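Local coordinates for 6-phosphogluconate dehydrogenase, NAD-binding (Mycolicibacterium smegmatis MC2 155, PDB 6SMT), which reduces imines to amines of the S configuration, probably by hydride transfer from NADPH, which it binds in a Rossmann-type domain, at residues Leu180-Phe183 against Trp184-Gly188; Met127-Ile130 against Asp131-Gly134; Ala226-Glu230 against Asp231-Ser235; Ala267-Gly270 against Tyr271-Thr275. All coordinates share one frame; numbering follows the deposited sequence. Where two conformers were deposited one is given.

The four contacts follow one another along the chain without overlapping. Interactions 1 and 2 line the pocket of the bound 2-ethylhexanol. Interaction 2 also lies against the nicotinamide of NADPH. The centres of the two are about 17 Å apart, and they meet through Leu180 CD2 and Met127 CE, 4.3 Å apart, so the long helix 171-199 packs on the loop after strand 120-126. Interactions 3 and 4 share the helical C-terminal region with interaction 1, and their centres are about 19 Å apart. The side chains of Arg228 and Phe268 are about 8 and 10 Å from a bound 2-ethylhexanol. All four contacts also touch the second subunit.

Interaction 1. Residues Leu180-Phe183 against Trp184-Gly188; sequences LDLF and WTSVG. With 2EH ((2S)-2-ethylhexan-1-ol), chain N.
Phe183 swings its ring away from its own backbone N (chi1 176°), while Trp184 keeps CG beside its N and anti to its carbonyl carbon (chi1 -73°). The two neighbouring side chains therefore meet on one side of helix 171-199, the long helix that carries this contact. They form a T-shaped pair. The edge of Phe183 stands over the face of the indole, with planes at 73° and 4.8 Å from the Phe183 centroid to that of the six-membered ring of Trp184. Phe183 CE2 sits above the middle of the indole. Val187, one turn on, lays CG2 over a face of the Phe183 ring, 3.9 Å from the ring centroid, as a CH-pi contact. The opposite face is covered by the bound 2-ethylhexanol, whose C7A is 3.7 Å from Phe183 CE2. Leu180 CD2 and Trp184 CZ2 also approach this ligand. Leu180, Phe183 and Trp184 thus form an apolar wall of its pocket, and Trp184 packs in addition on Val244 of the second subunit.

Asp181, Thr185 and Ser186 form a buried polar set near the second subunit. Thr185 OG1 and N both donate to Asp181 O, from opposite faces of the carbonyl plane, so this buried carbonyl is gripped twice. In the conformer given, Ser186 does the same to Leu182 O with N and OG; a second conformer makes the hydroxyl bond less certain. Asp181 OD2 is held by His192 of the second subunit. A water links the other oxygen to the threonine: it donates to Asp181 OD1 at 2.6 Å and to Thr185 OG1 at 2.9 Å.

Interaction 2. Residues Met127-Ile130 against Asp131-Gly134; sequences MTPI and DTIG. With NDP (NADPH dihydro-nicotinamide-adenine-dinucleotide phosphate), chain L; 2EH ((2S)-2-ethylhexan-1-ol), chain N.
Thr128 and Pro129 are extended, and the chain then folds into a short 3-10 turn at Ile130-Thr132, in the loop between strands 120-126 and 139-143. Thr132 N donates to Pro129 O at 3.1 Å from well above the carbonyl plane. Thr132 OG1 reaches the same oxygen at 2.6 Å, in the plane. With chi1 at 67°, this hydroxyl lies between its own backbone N and carbonyl carbon, facing back into the turn. There it also accepts from Thr128 OG1 at 2.9 Å. Thr128 OG1 in turn accepts from Ser139 N, which ties the turn to the next strand. Thr132 CG2 packs on Pro129 CD.

The other side of the loop lines the ligand sites. Met127 O is 3.4 Å from C9 of 2-ethylhexanol. Thr128 O is 3.5 Å from C4N of NADPH, the carbon that carries the transferable hydride. Ile130 CG2 lies near the carboxamide of the nicotinamide. The relay from Thr128 to Thr132 to Pro129 O fixes the hydroxyls in one direction, which is consistent with a loop held firmly beside the nicotinamide.

Interaction 3. Residues Ala226-Glu230 against Asp231-Ser235; sequences AQRVE and DDRHS
Arg228 and Arg233 meet where helix 204-231 ends in a Schellman motif. Asp232 takes positive phi there. Asp232 N donates to Val229 O, and Arg233 N donates to Arg228 O at 2.9 Å.

The side chain of Arg228 runs out across this turn. CB and CG lie 3.1 and 3.2 Å from Arg233 O, and CD is a little farther from the same oxygen. The chain is extended from CG to NE, which carries the guanidinium past the turn to the outgoing loop. NE forms a salt bridge with Glu224, one turn earlier on the helix. NH1 donates to Arg233 O, coming from above that carbonyl plane, and to Ser235 O at 2.8 Å on a lone pair. NH2 reaches the same Ser235 O at 3.0 Å. The arginine thus holds Ser235 O end-on with two nitrogens. It ties the last helical turn to the loop that leads to helix 241-257.

Arg233 bends at chi3 (75°) and lays its guanidinium flat over that of Arg228. The centres are 3.7 Å apart and the planes differ by 26°. Glu224 and the carbonyl oxygens in the plane of Arg228 probably offset the two like charges. Elsewhere in the last turn, Gln227 NE2 makes weak bonds to both carboxylate oxygens of Asp231. His234 ND1 is held by Ser286. His234 NE2 meets a water at 3.1 Å, and that water donates to Val229 O in the last turn.

Interaction 4. Residues Ala267-Gly270 against Tyr271-Thr275; sequences AFRG and YVDAT
Val272 CG2 sits over one face of the Phe268 ring, 4.0 Å from its centroid, in a CH-pi contact between residues one helical turn apart. Phe268 turns its ring away from its own N (chi1 -172°), and Val272 keeps CG2 beside its N. The methyl and the ring therefore face each other. The Tyr271 ring has Ala267 O over one face, above its centre; CD2 is the nearest ring atom, at 3.4 Å. The bond from Tyr271 N to this same oxygen is weak, at 3.5 Å. The next two bonds, Val272 N to Phe268 O and Asp273 N to Arg269 O, are nearly straight.

In the conformer given, Arg269 NH1 makes a salt bridge to Asp273 OD2 at 3.0 Å; the arginine has a second conformer, so the bridge may not be constant. The guanidinium and carboxylate planes are 76° apart, and the approach to OD2 is through NH1. Asp273 OD1 pairs with Arg249, whose guanidinium is also close to that of Arg269; the shared carboxylate probably offsets these like charges.

Farther out, Tyr271 OH is hydrogen-bonded to Asp261 of the second subunit. Phe268 packs on Gly188 of that subunit, which belongs to its helix 171-199. Within the chain, Arg269 and Val272 rest on helix 241-257. Helix 263-280 thus packs on helix 241-257, on the chain near Ile288 and Met292, and on the partner subunit.

Interaction 1. Residues Leu180-Phe183 against Trp184-Gly188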
loop_
_atom_site.group_PDB
_atom_site.type_symbol
_atom_site.label_atom_id
_atom_site.label_comp_id
_atom_site.label_asym_id
_atom_site.label_seq_id
_atom_site.Cartn_x
_atom_site.Cartn_y
_atom_site.Cartn_z
ATOM N N LEU B 180 1.995 -10.259 3.842
ATOM C CA LEU B 180 2.404 -10.257 2.430
ATOM C C LEU B 180 1.253 -9.894 1.525
ATOM O O LEU B 180 1.480 -9.378 0.417
ATOM C CB LEU B 180 2.859 -11.671 2.096
ATOM C CG LEU B 180 4.183 -12.074 2.719
ATOM C CD1 LEU B 180 4.502 -13.524 2.323
ATOM C CD2 LEU B 180 5.348 -11.183 2.362
ATOM N N ASP B 181 0.041 -10.240 1.864
ATOM C CA ASP B 181 -1.161 -9.797 1.141
ATOM C C ASP B 181 -1.146 -8.263 1.062
ATOM O O ASP B 181 -1.230 -7.691 -0.039
ATOM C CB ASP B 181 -2.368 -10.353 1.848
ATOM C CG ASP B 181 -3.695 -9.924 1.411
ATOM O OD1 ASP B 181 -3.786 -9.255 0.345
ATOM O OD2 ASP B 181 -4.652 -10.277 2.112
ATOM N N LEU B 182 -1.027 -7.624 2.208
ATOM C CA LEU B 182 -0.924 -6.130 2.225
ATOM C C LEU B 182 0.221 -5.683 1.339
ATOM O O LEU B 182 0.066 -4.751 0.523
ATOM C CB LEU B 182 -0.776 -5.693 3.662
ATOM C CG LEU B 182 -0.393 -4.239 3.856
ATOM C CD1 LEU B 182 -1.458 -3.340 3.276
ATOM C CD2 LEU B 182 -0.074 -3.930 5.278
ATOM N N PHE B 183 1.391 -6.253 1.553
ATOM C CA PHE B 183 2.598 -5.812 0.869
ATOM C C PHE B 183 2.464 -5.929 -0.652
ATOM O O PHE B 183 2.667 -4.961 -1.409
ATOM C CB PHE B 183 3.790 -6.602 1.341
ATOM C CG PHE B 183 5.047 -6.253 0.582
ATOM C CD1 PHE B 183 5.688 -5.049 0.762
ATOM C CD2 PHE B 183 5.543 -7.104 -0.397
ATOM C CE1 PHE B 183 6.801 -4.714 -0.004
ATOM C CE2 PHE B 183 6.665 -6.797 -1.140
ATOM C CZ PHE B 183 7.297 -5.595 -0.940
ATOM N N TRP B 184 2.171 -7.155 -1.151
ATOM C CA TRP B 184 2.175 -7.354 -2.617
ATOM C C TRP B 184 1.026 -6.606 -3.258
ATOM O O TRP B 184 1.173 -6.204 -4.440
ATOM C CB TRP B 184 2.165 -8.850 -2.944
ATOM C CG TRP B 184 3.478 -9.516 -2.668
ATOM C CD1 TRP B 184 3.732 -10.492 -1.725
ATOM C CD2 TRP B 184 4.757 -9.199 -3.259
ATOM N NE1 TRP B 184 5.066 -10.784 -1.719
ATOM C CE2 TRP B 184 5.714 -10.065 -2.680
ATOM C CE3 TRP B 184 5.150 -8.321 -4.292
ATOM C CZ2 TRP B 184 7.056 -10.018 -3.025
ATOM C CZ3 TRP B 184 6.498 -8.285 -4.602
ATOM C CH2 TRP B 184 7.430 -9.143 -4.013
ATOM N N THR B 185 -0.136 -6.507 -2.595
ATOM C CA THR B 185 -1.239 -5.739 -3.163
ATOM C C THR B 185 -0.769 -4.307 -3.371
ATOM O O THR B 185 -1.022 -3.692 -4.403
ATOM C CB THR B 185 -2.482 -5.865 -2.328
ATOM O OG1 THR B 185 -2.849 -7.264 -2.194
ATOM C CG2 THR B 185 -3.635 -5.133 -2.958
ATOM N N SER B 186 -0.082 -3.771 -2.350
ATOM C CA SER B 186 0.444 -2.389 -2.411
ATOM C C SER B 186 1.446 -2.260 -3.555
ATOM O O SER B 186 1.401 -1.264 -4.319
ATOM C CB SER B 186 1.038 -2.020 -1.060
ATOM O OG SER B 186 0.049 -2.047 -0.021
ATOM N N VAL B 187 2.370 -3.203 -3.701
ATOM C CA VAL B 187 3.356 -3.218 -4.795
ATOM C C VAL B 187 2.618 -3.271 -6.125
ATOM O O VAL B 187 3.023 -2.576 -7.075
ATOM C CB VAL B 187 4.326 -4.399 -4.667
ATOM C CG1 VAL B 187 5.135 -4.652 -5.940
ATOM C CG2 VAL B 187 5.197 -4.118 -3.482
ATOM N N GLY B 188 1.593 -4.077 -6.272
ATOM C CA GLY B 188 0.767 -4.122 -7.513
ATOM C C GLY B 188 0.192 -2.760 -7.808
ATOM O O GLY B 188 0.257 -2.284 -8.978
HETATM C C7 2EH N . 8.517 -9.843 0.649
HETATM C C8 2EH N . 9.168 -8.334 2.546
HETATM C C9 2EH N . 7.805 -8.404 3.212
HETATM C C12 2EH N . 10.343 -7.939 -1.059
HETATM C C7A 2EH N . 9.111 -8.492 1.043
HETATM O O7C 2EH N . 9.387 -10.958 0.451
HETATM C CBA 2EH N . 10.423 -8.124 0.401
HETATM C CCA 2EH N . 11.343 -7.009 -1.621
HETATM C CCB 2EH N . 10.863 -6.507 -2.978
HETATM O O HOH W 1 -5.416 -8.316 -1.518
#

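Interaction 2. Residues Met127-Ile130 against Asp131-Gly134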
loop_
_atom_site.group_PDB
_atom_site.type_symbol
_atom_site.label_atom_id
_atom_site.label_comp_id
_atom_site.label_asym_id
_atom_site.label_seq_id
_atom_site.Cartn_x
_atom_site.Cartn_y
_atom_site.Cartn_z
ATOM N N MET B 127 10.056 -10.493 7.361
ATOM C CA MET B 127 9.078 -9.501 6.910
ATOM C C MET B 127 9.729 -8.246 6.349
ATOM O O MET B 127 9.008 -7.246 6.119
ATOM C CB MET B 127 8.166 -9.138 8.089
ATOM C CG MET B 127 7.490 -10.352 8.696
ATOM S SD MET B 127 6.742 -11.510 7.614
ATOM C CE MET B 127 5.768 -10.471 6.549
ATOM N N THR B 128 11.006 -8.291 6.019
ATOM C CA THR B 128 11.745 -7.117 5.534
ATOM C C THR B 128 12.701 -7.565 4.434
ATOM O O THR B 128 13.109 -8.723 4.403
ATOM C CB THR B 128 12.424 -6.410 6.716
ATOM O OG1 THR B 128 13.240 -7.388 7.425
ATOM C CG2 THR B 128 11.429 -5.836 7.702
ATOM N N PRO B 129 13.194 -6.621 3.618
ATOM C CA PRO B 129 14.019 -6.984 2.458
ATOM C C PRO B 129 15.492 -7.190 2.803
ATOM O O PRO B 129 15.946 -6.977 3.956
ATOM C CB PRO B 129 13.837 -5.755 1.532
ATOM C CG PRO B 129 13.558 -4.670 2.443
ATOM C CD PRO B 129 12.650 -5.239 3.517
ATOM N N ILE B 130 16.275 -7.662 1.851
ATOM C CA ILE B 130 17.638 -8.151 2.162
ATOM C C ILE B 130 18.539 -7.050 2.756
ATOM O O ILE B 130 19.361 -7.384 3.611
ATOM C CB ILE B 130 18.338 -8.848 1.005
ATOM C CG1 ILE B 130 18.617 -7.867 -0.088
ATOM C CG2 ILE B 130 17.604 -10.061 0.543
ATOM C CD1 ILE B 130 19.637 -8.418 -1.119
ATOM N N ASP B 131 18.321 -5.804 2.369
ATOM C CA ASP B 131 19.229 -4.710 2.829
ATOM C C ASP B 131 19.124 -4.582 4.362
ATOM O O ASP B 131 20.152 -4.191 5.024
ATOM C CB ASP B 131 18.896 -3.397 2.088
ATOM C CG ASP B 131 17.498 -2.919 2.383
ATOM O OD1 ASP B 131 16.578 -3.329 1.679
ATOM O OD2 ASP B 131 17.356 -2.144 3.306
ATOM N N THR B 132 17.971 -4.917 4.964
ATOM C CA THR B 132 17.665 -4.710 6.391
ATOM C C THR B 132 18.367 -5.759 7.254
ATOM O O THR B 132 18.398 -5.632 8.482
ATOM C CB THR B 132 16.134 -4.772 6.674
ATOM O OG1 THR B 132 15.619 -6.132 6.439
ATOM C CG2 THR B 132 15.393 -3.742 5.897
ATOM N N ILE B 133 18.680 -6.905 6.718
ATOM C CA ILE B 133 19.101 -8.055 7.517
ATOM C C ILE B 133 20.387 -7.729 8.254
ATOM O O ILE B 133 21.339 -7.132 7.650
ATOM C CB ILE B 133 19.247 -9.308 6.648
ATOM C CG1 ILE B 133 17.948 -9.684 5.990
ATOM C CG2 ILE B 133 19.853 -10.490 7.349
ATOM C CD1 ILE B 133 16.855 -10.057 6.881
ATOM N N GLY B 134 20.440 -8.066 9.501
ATOM C CA GLY B 134 21.608 -7.734 10.349
ATOM C C GLY B 134 21.486 -6.353 10.946
ATOM O O GLY B 134 22.515 -5.865 11.489
HETATM P PA NDP L . 13.810 -17.575 -3.742
HETATM O O1A NDP L . 12.482 -17.490 -3.049
HETATM O O2A NDP L . 13.939 -17.165 -5.175
HETATM O O5B NDP L . 14.387 -19.037 -3.533
HETATM C C5B NDP L . 15.660 -19.326 -4.138
HETATM C C4B NDP L . 16.353 -20.375 -3.306
HETATM O O4B NDP L . 15.558 -21.594 -3.241
HETATM C C3B NDP L . 17.699 -20.801 -3.927
HETATM O O3B NDP L . 18.624 -21.168 -2.921
HETATM C C2B NDP L . 17.276 -22.006 -4.738
HETATM O O2B NDP L . 18.274 -22.967 -5.071
HETATM C C1B NDP L . 16.363 -22.656 -3.718
HETATM N N9A NDP L . 15.488 -23.690 -4.260
HETATM C C8A NDP L . 14.422 -23.542 -5.118
HETATM N N7A NDP L . 13.832 -24.682 -5.394
HETATM C C5A NDP L . 14.548 -25.641 -4.696
HETATM C C6A NDP L . 14.464 -27.054 -4.603
HETATM N N6A NDP L . 13.501 -27.781 -5.163
HETATM N N1A NDP L . 15.378 -27.676 -3.828
HETATM C C2A NDP L . 16.325 -26.965 -3.210
HETATM N N3A NDP L . 16.517 -25.642 -3.245
HETATM C C4A NDP L . 15.608 -25.041 -4.022
HETATM O O3 NDP L . 14.960 -16.752 -2.985
HETATM P PN NDP L . 15.112 -15.635 -1.908
HETATM O O1N NDP L . 16.467 -15.740 -1.366
HETATM O O2N NDP L . 14.698 -14.334 -2.497
HETATM O O5D NDP L . 14.004 -15.958 -0.788
HETATM C C5D NDP L . 14.114 -17.118 0.029
HETATM C C4D NDP L . 12.892 -17.134 0.916
HETATM O O4D NDP L . 12.949 -15.957 1.763
HETATM C C3D NDP L . 11.533 -17.109 0.204
HETATM O O3D NDP L . 10.583 -17.983 0.803
HETATM C C2D NDP L . 11.097 -15.665 0.373
HETATM O O2D NDP L . 9.691 -15.440 0.355
HETATM C C1D NDP L . 11.703 -15.261 1.692
HETATM N N1N NDP L . 11.988 -13.818 1.807
HETATM C C2N NDP L . 12.748 -13.184 0.860
HETATM C C3N NDP L . 12.954 -11.846 0.894
HETATM C C7N NDP L . 13.761 -11.139 -0.121
HETATM O O7N NDP L . 13.827 -9.895 0.004
HETATM N N7N NDP L . 14.404 -11.778 -1.084
HETATM C C4N NDP L . 12.338 -11.039 1.927
HETATM C C5N NDP L . 11.596 -11.763 2.939
HETATM C C6N NDP L . 11.467 -13.071 2.892
HETATM P P2B NDP L . 19.203 -22.641 -6.365
HETATM O O1X NDP L . 19.903 -24.007 -6.634
HETATM O O2X NDP L . 18.251 -22.282 -7.503
HETATM O O3X NDP L . 20.130 -21.531 -6.073
HETATM C C7 2EH N . 8.517 -9.843 0.649
HETATM C C8 2EH N . 9.168 -8.334 2.546
HETATM C C9 2EH N . 7.805 -8.404 3.212
HETATM C C12 2EH N . 10.343 -7.939 -1.059
HETATM C C7A 2EH N . 9.111 -8.492 1.043
HETATM O O7C 2EH N . 9.387 -10.958 0.451
HETATM C CBA 2EH N . 10.423 -8.124 0.401
HETATM C CCA 2EH N . 11.343 -7.009 -1.621
HETATM C CCB 2EH N . 10.863 -6.507 -2.978
HETATM O O HOH W 2 22.024 -7.450 4.469
#

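Interaction 3. Residues Ala226-Glu230 against Asp231-Ser235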
loop_
_atom_site.group_PDB
_atom_site.type_symbol
_atom_site.label_atom_id
_atom_site.label_comp_id
_atom_site.label_asym_id
_atom_site.label_seq_id
_atom_site.Cartn_x
_atom_site.Cartn_y
_atom_site.Cartn_z
ATOM N N ALA B 226 -8.610 -0.404 11.272
ATOM C CA ALA B 226 -8.535 -1.542 12.195
ATOM C C ALA B 226 -9.381 -1.362 13.446
ATOM O O ALA B 226 -10.079 -2.266 13.829
ATOM C CB ALA B 226 -7.110 -1.795 12.570
ATOM N N GLN B 227 -9.368 -0.143 14.012
ATOM C CA GLN B 227 -10.193 0.124 15.212
ATOM C C GLN B 227 -11.666 0.042 14.853
ATOM O O GLN B 227 -12.444 -0.520 15.615
ATOM C CB GLN B 227 -9.767 1.437 15.825
ATOM C CG GLN B 227 -10.488 1.649 17.181
ATOM C CD GLN B 227 -9.945 0.698 18.230
ATOM O OE1 GLN B 227 -8.724 0.641 18.376
ATOM N NE2 GLN B 227 -10.809 -0.122 18.864
ATOM N N ARG B 228 -12.065 0.605 13.726
ATOM C CA ARG B 228 -13.462 0.573 13.299
ATOM C C ARG B 228 -13.920 -0.837 13.026
ATOM O O ARG B 228 -15.054 -1.179 13.348
ATOM C CB ARG B 228 -13.622 1.472 12.073
ATOM C CG ARG B 228 -13.553 2.957 12.362
ATOM C CD ARG B 228 -13.732 3.777 11.117
ATOM N NE ARG B 228 -14.026 5.209 11.258
ATOM C CZ ARG B 228 -15.268 5.710 11.389
ATOM N NH1 ARG B 228 -16.304 4.900 11.583
ATOM N NH2 ARG B 228 -15.430 7.025 11.320
ATOM N N VAL B 229 -13.078 -1.619 12.414
ATOM C CA VAL B 229 -13.421 -3.042 12.173
ATOM C C VAL B 229 -13.588 -3.779 13.489
ATOM O O VAL B 229 -14.624 -4.485 13.677
ATOM C CB VAL B 229 -12.364 -3.660 11.270
ATOM C CG1 VAL B 229 -12.522 -5.163 11.242
ATOM C CG2 VAL B 229 -12.414 -3.126 9.881
ATOM N N GLU B 230 -12.705 -3.540 14.452
ATOM C CA GLU B 230 -12.853 -4.206 15.772
ATOM C C GLU B 230 -14.079 -3.771 16.533
ATOM O O GLU B 230 -14.691 -4.631 17.174
ATOM C CB GLU B 230 -11.661 -3.861 16.636
ATOM C CG GLU B 230 -10.663 -4.936 16.453
ATOM C CD GLU B 230 -9.417 -4.908 17.338
ATOM O OE1 GLU B 230 -9.204 -3.902 18.107
ATOM O OE2 GLU B 230 -8.704 -5.878 17.278
ATOM N N ASP B 231 -14.437 -2.499 16.454
ATOM C CA ASP B 231 -15.550 -1.844 17.156
ATOM C C ASP B 231 -16.842 -2.100 16.383
ATOM O O ASP B 231 -17.906 -1.835 16.941
ATOM C CB ASP B 231 -15.318 -0.335 17.349
ATOM C CG ASP B 231 -14.190 0.039 18.291
ATOM O OD1 ASP B 231 -13.854 -0.836 19.070
ATOM O OD2 ASP B 231 -13.748 1.220 18.288
ATOM N N ASP B 232 -16.777 -2.575 15.145
ATOM C CA ASP B 232 -17.950 -2.610 14.259
ATOM C C ASP B 232 -18.558 -1.219 14.198
ATOM O O ASP B 232 -19.754 -1.075 14.403
ATOM C CB ASP B 232 -19.026 -3.603 14.736
ATOM C CG ASP B 232 -20.055 -3.964 13.666
ATOM O OD1 ASP B 232 -19.771 -3.751 12.474
ATOM O OD2 ASP B 232 -21.170 -4.428 14.046
ATOM N N ARG B 233 -17.749 -0.188 13.938
ATOM C CA ARG B 233 -18.154 1.217 14.027
ATOM C C ARG B 233 -17.789 1.850 12.672
ATOM O O ARG B 233 -16.617 2.209 12.508
ATOM C CB ARG B 233 -17.465 1.961 15.174
ATOM C CG ARG B 233 -17.965 3.380 15.294
ATOM C CD ARG B 233 -17.184 4.183 16.274
ATOM N NE ARG B 233 -15.882 4.578 15.789
ATOM C CZ ARG B 233 -15.637 5.664 15.079
ATOM N NH1 ARG B 233 -16.596 6.571 14.758
ATOM N NH2 ARG B 233 -14.381 5.892 14.799
ATOM N N HIS B 234 -18.758 1.966 11.771
ATOM C CA HIS B 234 -18.533 2.464 10.397
ATOM C C HIS B 234 -19.242 3.788 10.166
ATOM O O HIS B 234 -19.253 4.244 9.028
ATOM C CB HIS B 234 -18.906 1.374 9.412
ATOM C CG HIS B 234 -18.178 0.092 9.690
ATOM N ND1 HIS B 234 -16.878 -0.072 9.405
ATOM C CD2 HIS B 234 -18.588 -1.029 10.318
ATOM C CE1 HIS B 234 -16.500 -1.290 9.744
ATOM N NE2 HIS B 234 -17.520 -1.908 10.326
ATOM N N SER B 235 -19.819 4.388 11.189
ATOM C CA SER B 235 -20.536 5.660 11.065
ATOM C C SER B 235 -19.646 6.887 11.280
ATOM O O SER B 235 -18.445 6.756 11.498
ATOM C CB SER B 235 -21.678 5.637 12.108
ATOM O OG SER B 235 -21.137 5.218 13.364
HETATM O O HOH W 3 -16.625 -4.565 11.573
#

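Interaction 4. Residues Ala267-Gly270 against Tyr271-Thr275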
loop_
_atom_site.group_PDB
_atom_site.type_symbol
_atom_site.label_atom_id
_atom_site.label_comp_id
_atom_site.label_asym_id
_atom_site.label_seq_id
_atom_site.Cartn_x
_atom_site.Cartn_y
_atom_site.Cartn_z
ATOM N N ALA B 267 -11.492 -5.183 -9.206
ATOM C CA ALA B 267 -11.843 -6.052 -8.093
ATOM C C ALA B 267 -12.276 -5.218 -6.890
ATOM O O ALA B 267 -13.314 -5.465 -6.268
ATOM C CB ALA B 267 -10.726 -7.006 -7.730
ATOM N N PHE B 268 -11.541 -4.122 -6.629
ATOM C CA PHE B 268 -11.927 -3.242 -5.522
ATOM C C PHE B 268 -13.292 -2.594 -5.756
ATOM O O PHE B 268 -14.098 -2.501 -4.840
ATOM C CB PHE B 268 -10.813 -2.192 -5.317
ATOM C CG PHE B 268 -10.996 -1.346 -4.083
ATOM C CD1 PHE B 268 -10.953 -1.883 -2.802
ATOM C CD2 PHE B 268 -11.184 0.019 -4.234
ATOM C CE1 PHE B 268 -11.128 -1.080 -1.689
ATOM C CE2 PHE B 268 -11.318 0.807 -3.110
ATOM C CZ PHE B 268 -11.288 0.277 -1.870
ATOM N N ARG B 269 -13.521 -2.128 -6.949
ATOM C CA ARG B 269 -14.828 -1.545 -7.296
ATOM C C ARG B 269 -15.949 -2.518 -6.971
ATOM O O ARG B 269 -16.985 -2.118 -6.424
ATOM C CB ARG B 269 -14.858 -1.119 -8.747
ATOM C CG ARG B 269 -16.195 -0.490 -9.103
ATOM C CD ARG B 269 -16.328 -0.167 -10.583
ATOM N NE ARG B 269 -16.219 -1.416 -11.314
ATOM C CZ ARG B 269 -17.326 -2.010 -11.806
ATOM N NH1 ARG B 269 -18.509 -1.451 -11.576
ATOM N NH2 ARG B 269 -17.237 -3.151 -12.474
ATOM N N GLY B 270 -15.755 -3.784 -7.341
ATOM C CA GLY B 270 -16.857 -4.707 -7.017
ATOM C C GLY B 270 -17.219 -4.743 -5.577
ATOM O O GLY B 270 -18.417 -4.717 -5.214
ATOM N N TYR B 271 -16.251 -4.642 -4.648
ATOM C CA TYR B 271 -16.523 -4.608 -3.232
ATOM C C TYR B 271 -17.216 -3.290 -2.855
ATOM O O TYR B 271 -18.094 -3.264 -2.018
ATOM C CB TYR B 271 -15.260 -4.775 -2.396
ATOM C CG TYR B 271 -14.386 -5.940 -2.781
ATOM C CD1 TYR B 271 -14.865 -7.214 -3.055
ATOM C CD2 TYR B 271 -13.028 -5.779 -2.883
ATOM C CE1 TYR B 271 -14.009 -8.247 -3.439
ATOM C CE2 TYR B 271 -12.157 -6.799 -3.212
ATOM C CZ TYR B 271 -12.664 -8.052 -3.515
ATOM O OH TYR B 271 -11.804 -9.063 -3.881
ATOM N N VAL B 272 -16.677 -2.184 -3.358
ATOM C CA VAL B 272 -17.270 -0.852 -3.097
ATOM C C VAL B 272 -18.732 -0.799 -3.549
ATOM O O VAL B 272 -19.580 -0.404 -2.763
ATOM C CB VAL B 272 -16.399 0.216 -3.779
ATOM C CG1 VAL B 272 -17.108 1.553 -3.700
ATOM C CG2 VAL B 272 -15.036 0.292 -3.153
ATOM N N ASP B 273 -18.987 -1.267 -4.746
ATOM C CA ASP B 273 -20.349 -1.227 -5.272
ATOM C C ASP B 273 -21.252 -2.149 -4.427
ATOM O O ASP B 273 -22.440 -1.788 -4.261
ATOM C CB ASP B 273 -20.360 -1.599 -6.730
ATOM C CG ASP B 273 -19.824 -0.552 -7.673
ATOM O OD1 ASP B 273 -19.639 0.616 -7.193
ATOM O OD2 ASP B 273 -19.646 -0.906 -8.885
ATOM N N ALA B 274 -20.786 -3.315 -4.047
ATOM C CA ALA B 274 -21.608 -4.173 -3.199
ATOM C C ALA B 274 -21.915 -3.516 -1.871
ATOM O O ALA B 274 -22.995 -3.665 -1.333
ATOM C CB ALA B 274 -20.908 -5.456 -3.039
ATOM N N THR B 275 -20.971 -2.706 -1.316
ATOM C CA THR B 275 -21.205 -2.037 -0.064
ATOM C C THR B 275 -22.290 -0.947 -0.227
ATOM O O THR B 275 -23.119 -0.771 0.662
ATOM C CB THR B 275 -19.878 -1.416 0.404
ATOM O OG1 THR B 275 -18.893 -2.446 0.563
ATOM C CG2 THR B 275 -19.991 -0.737 1.746
#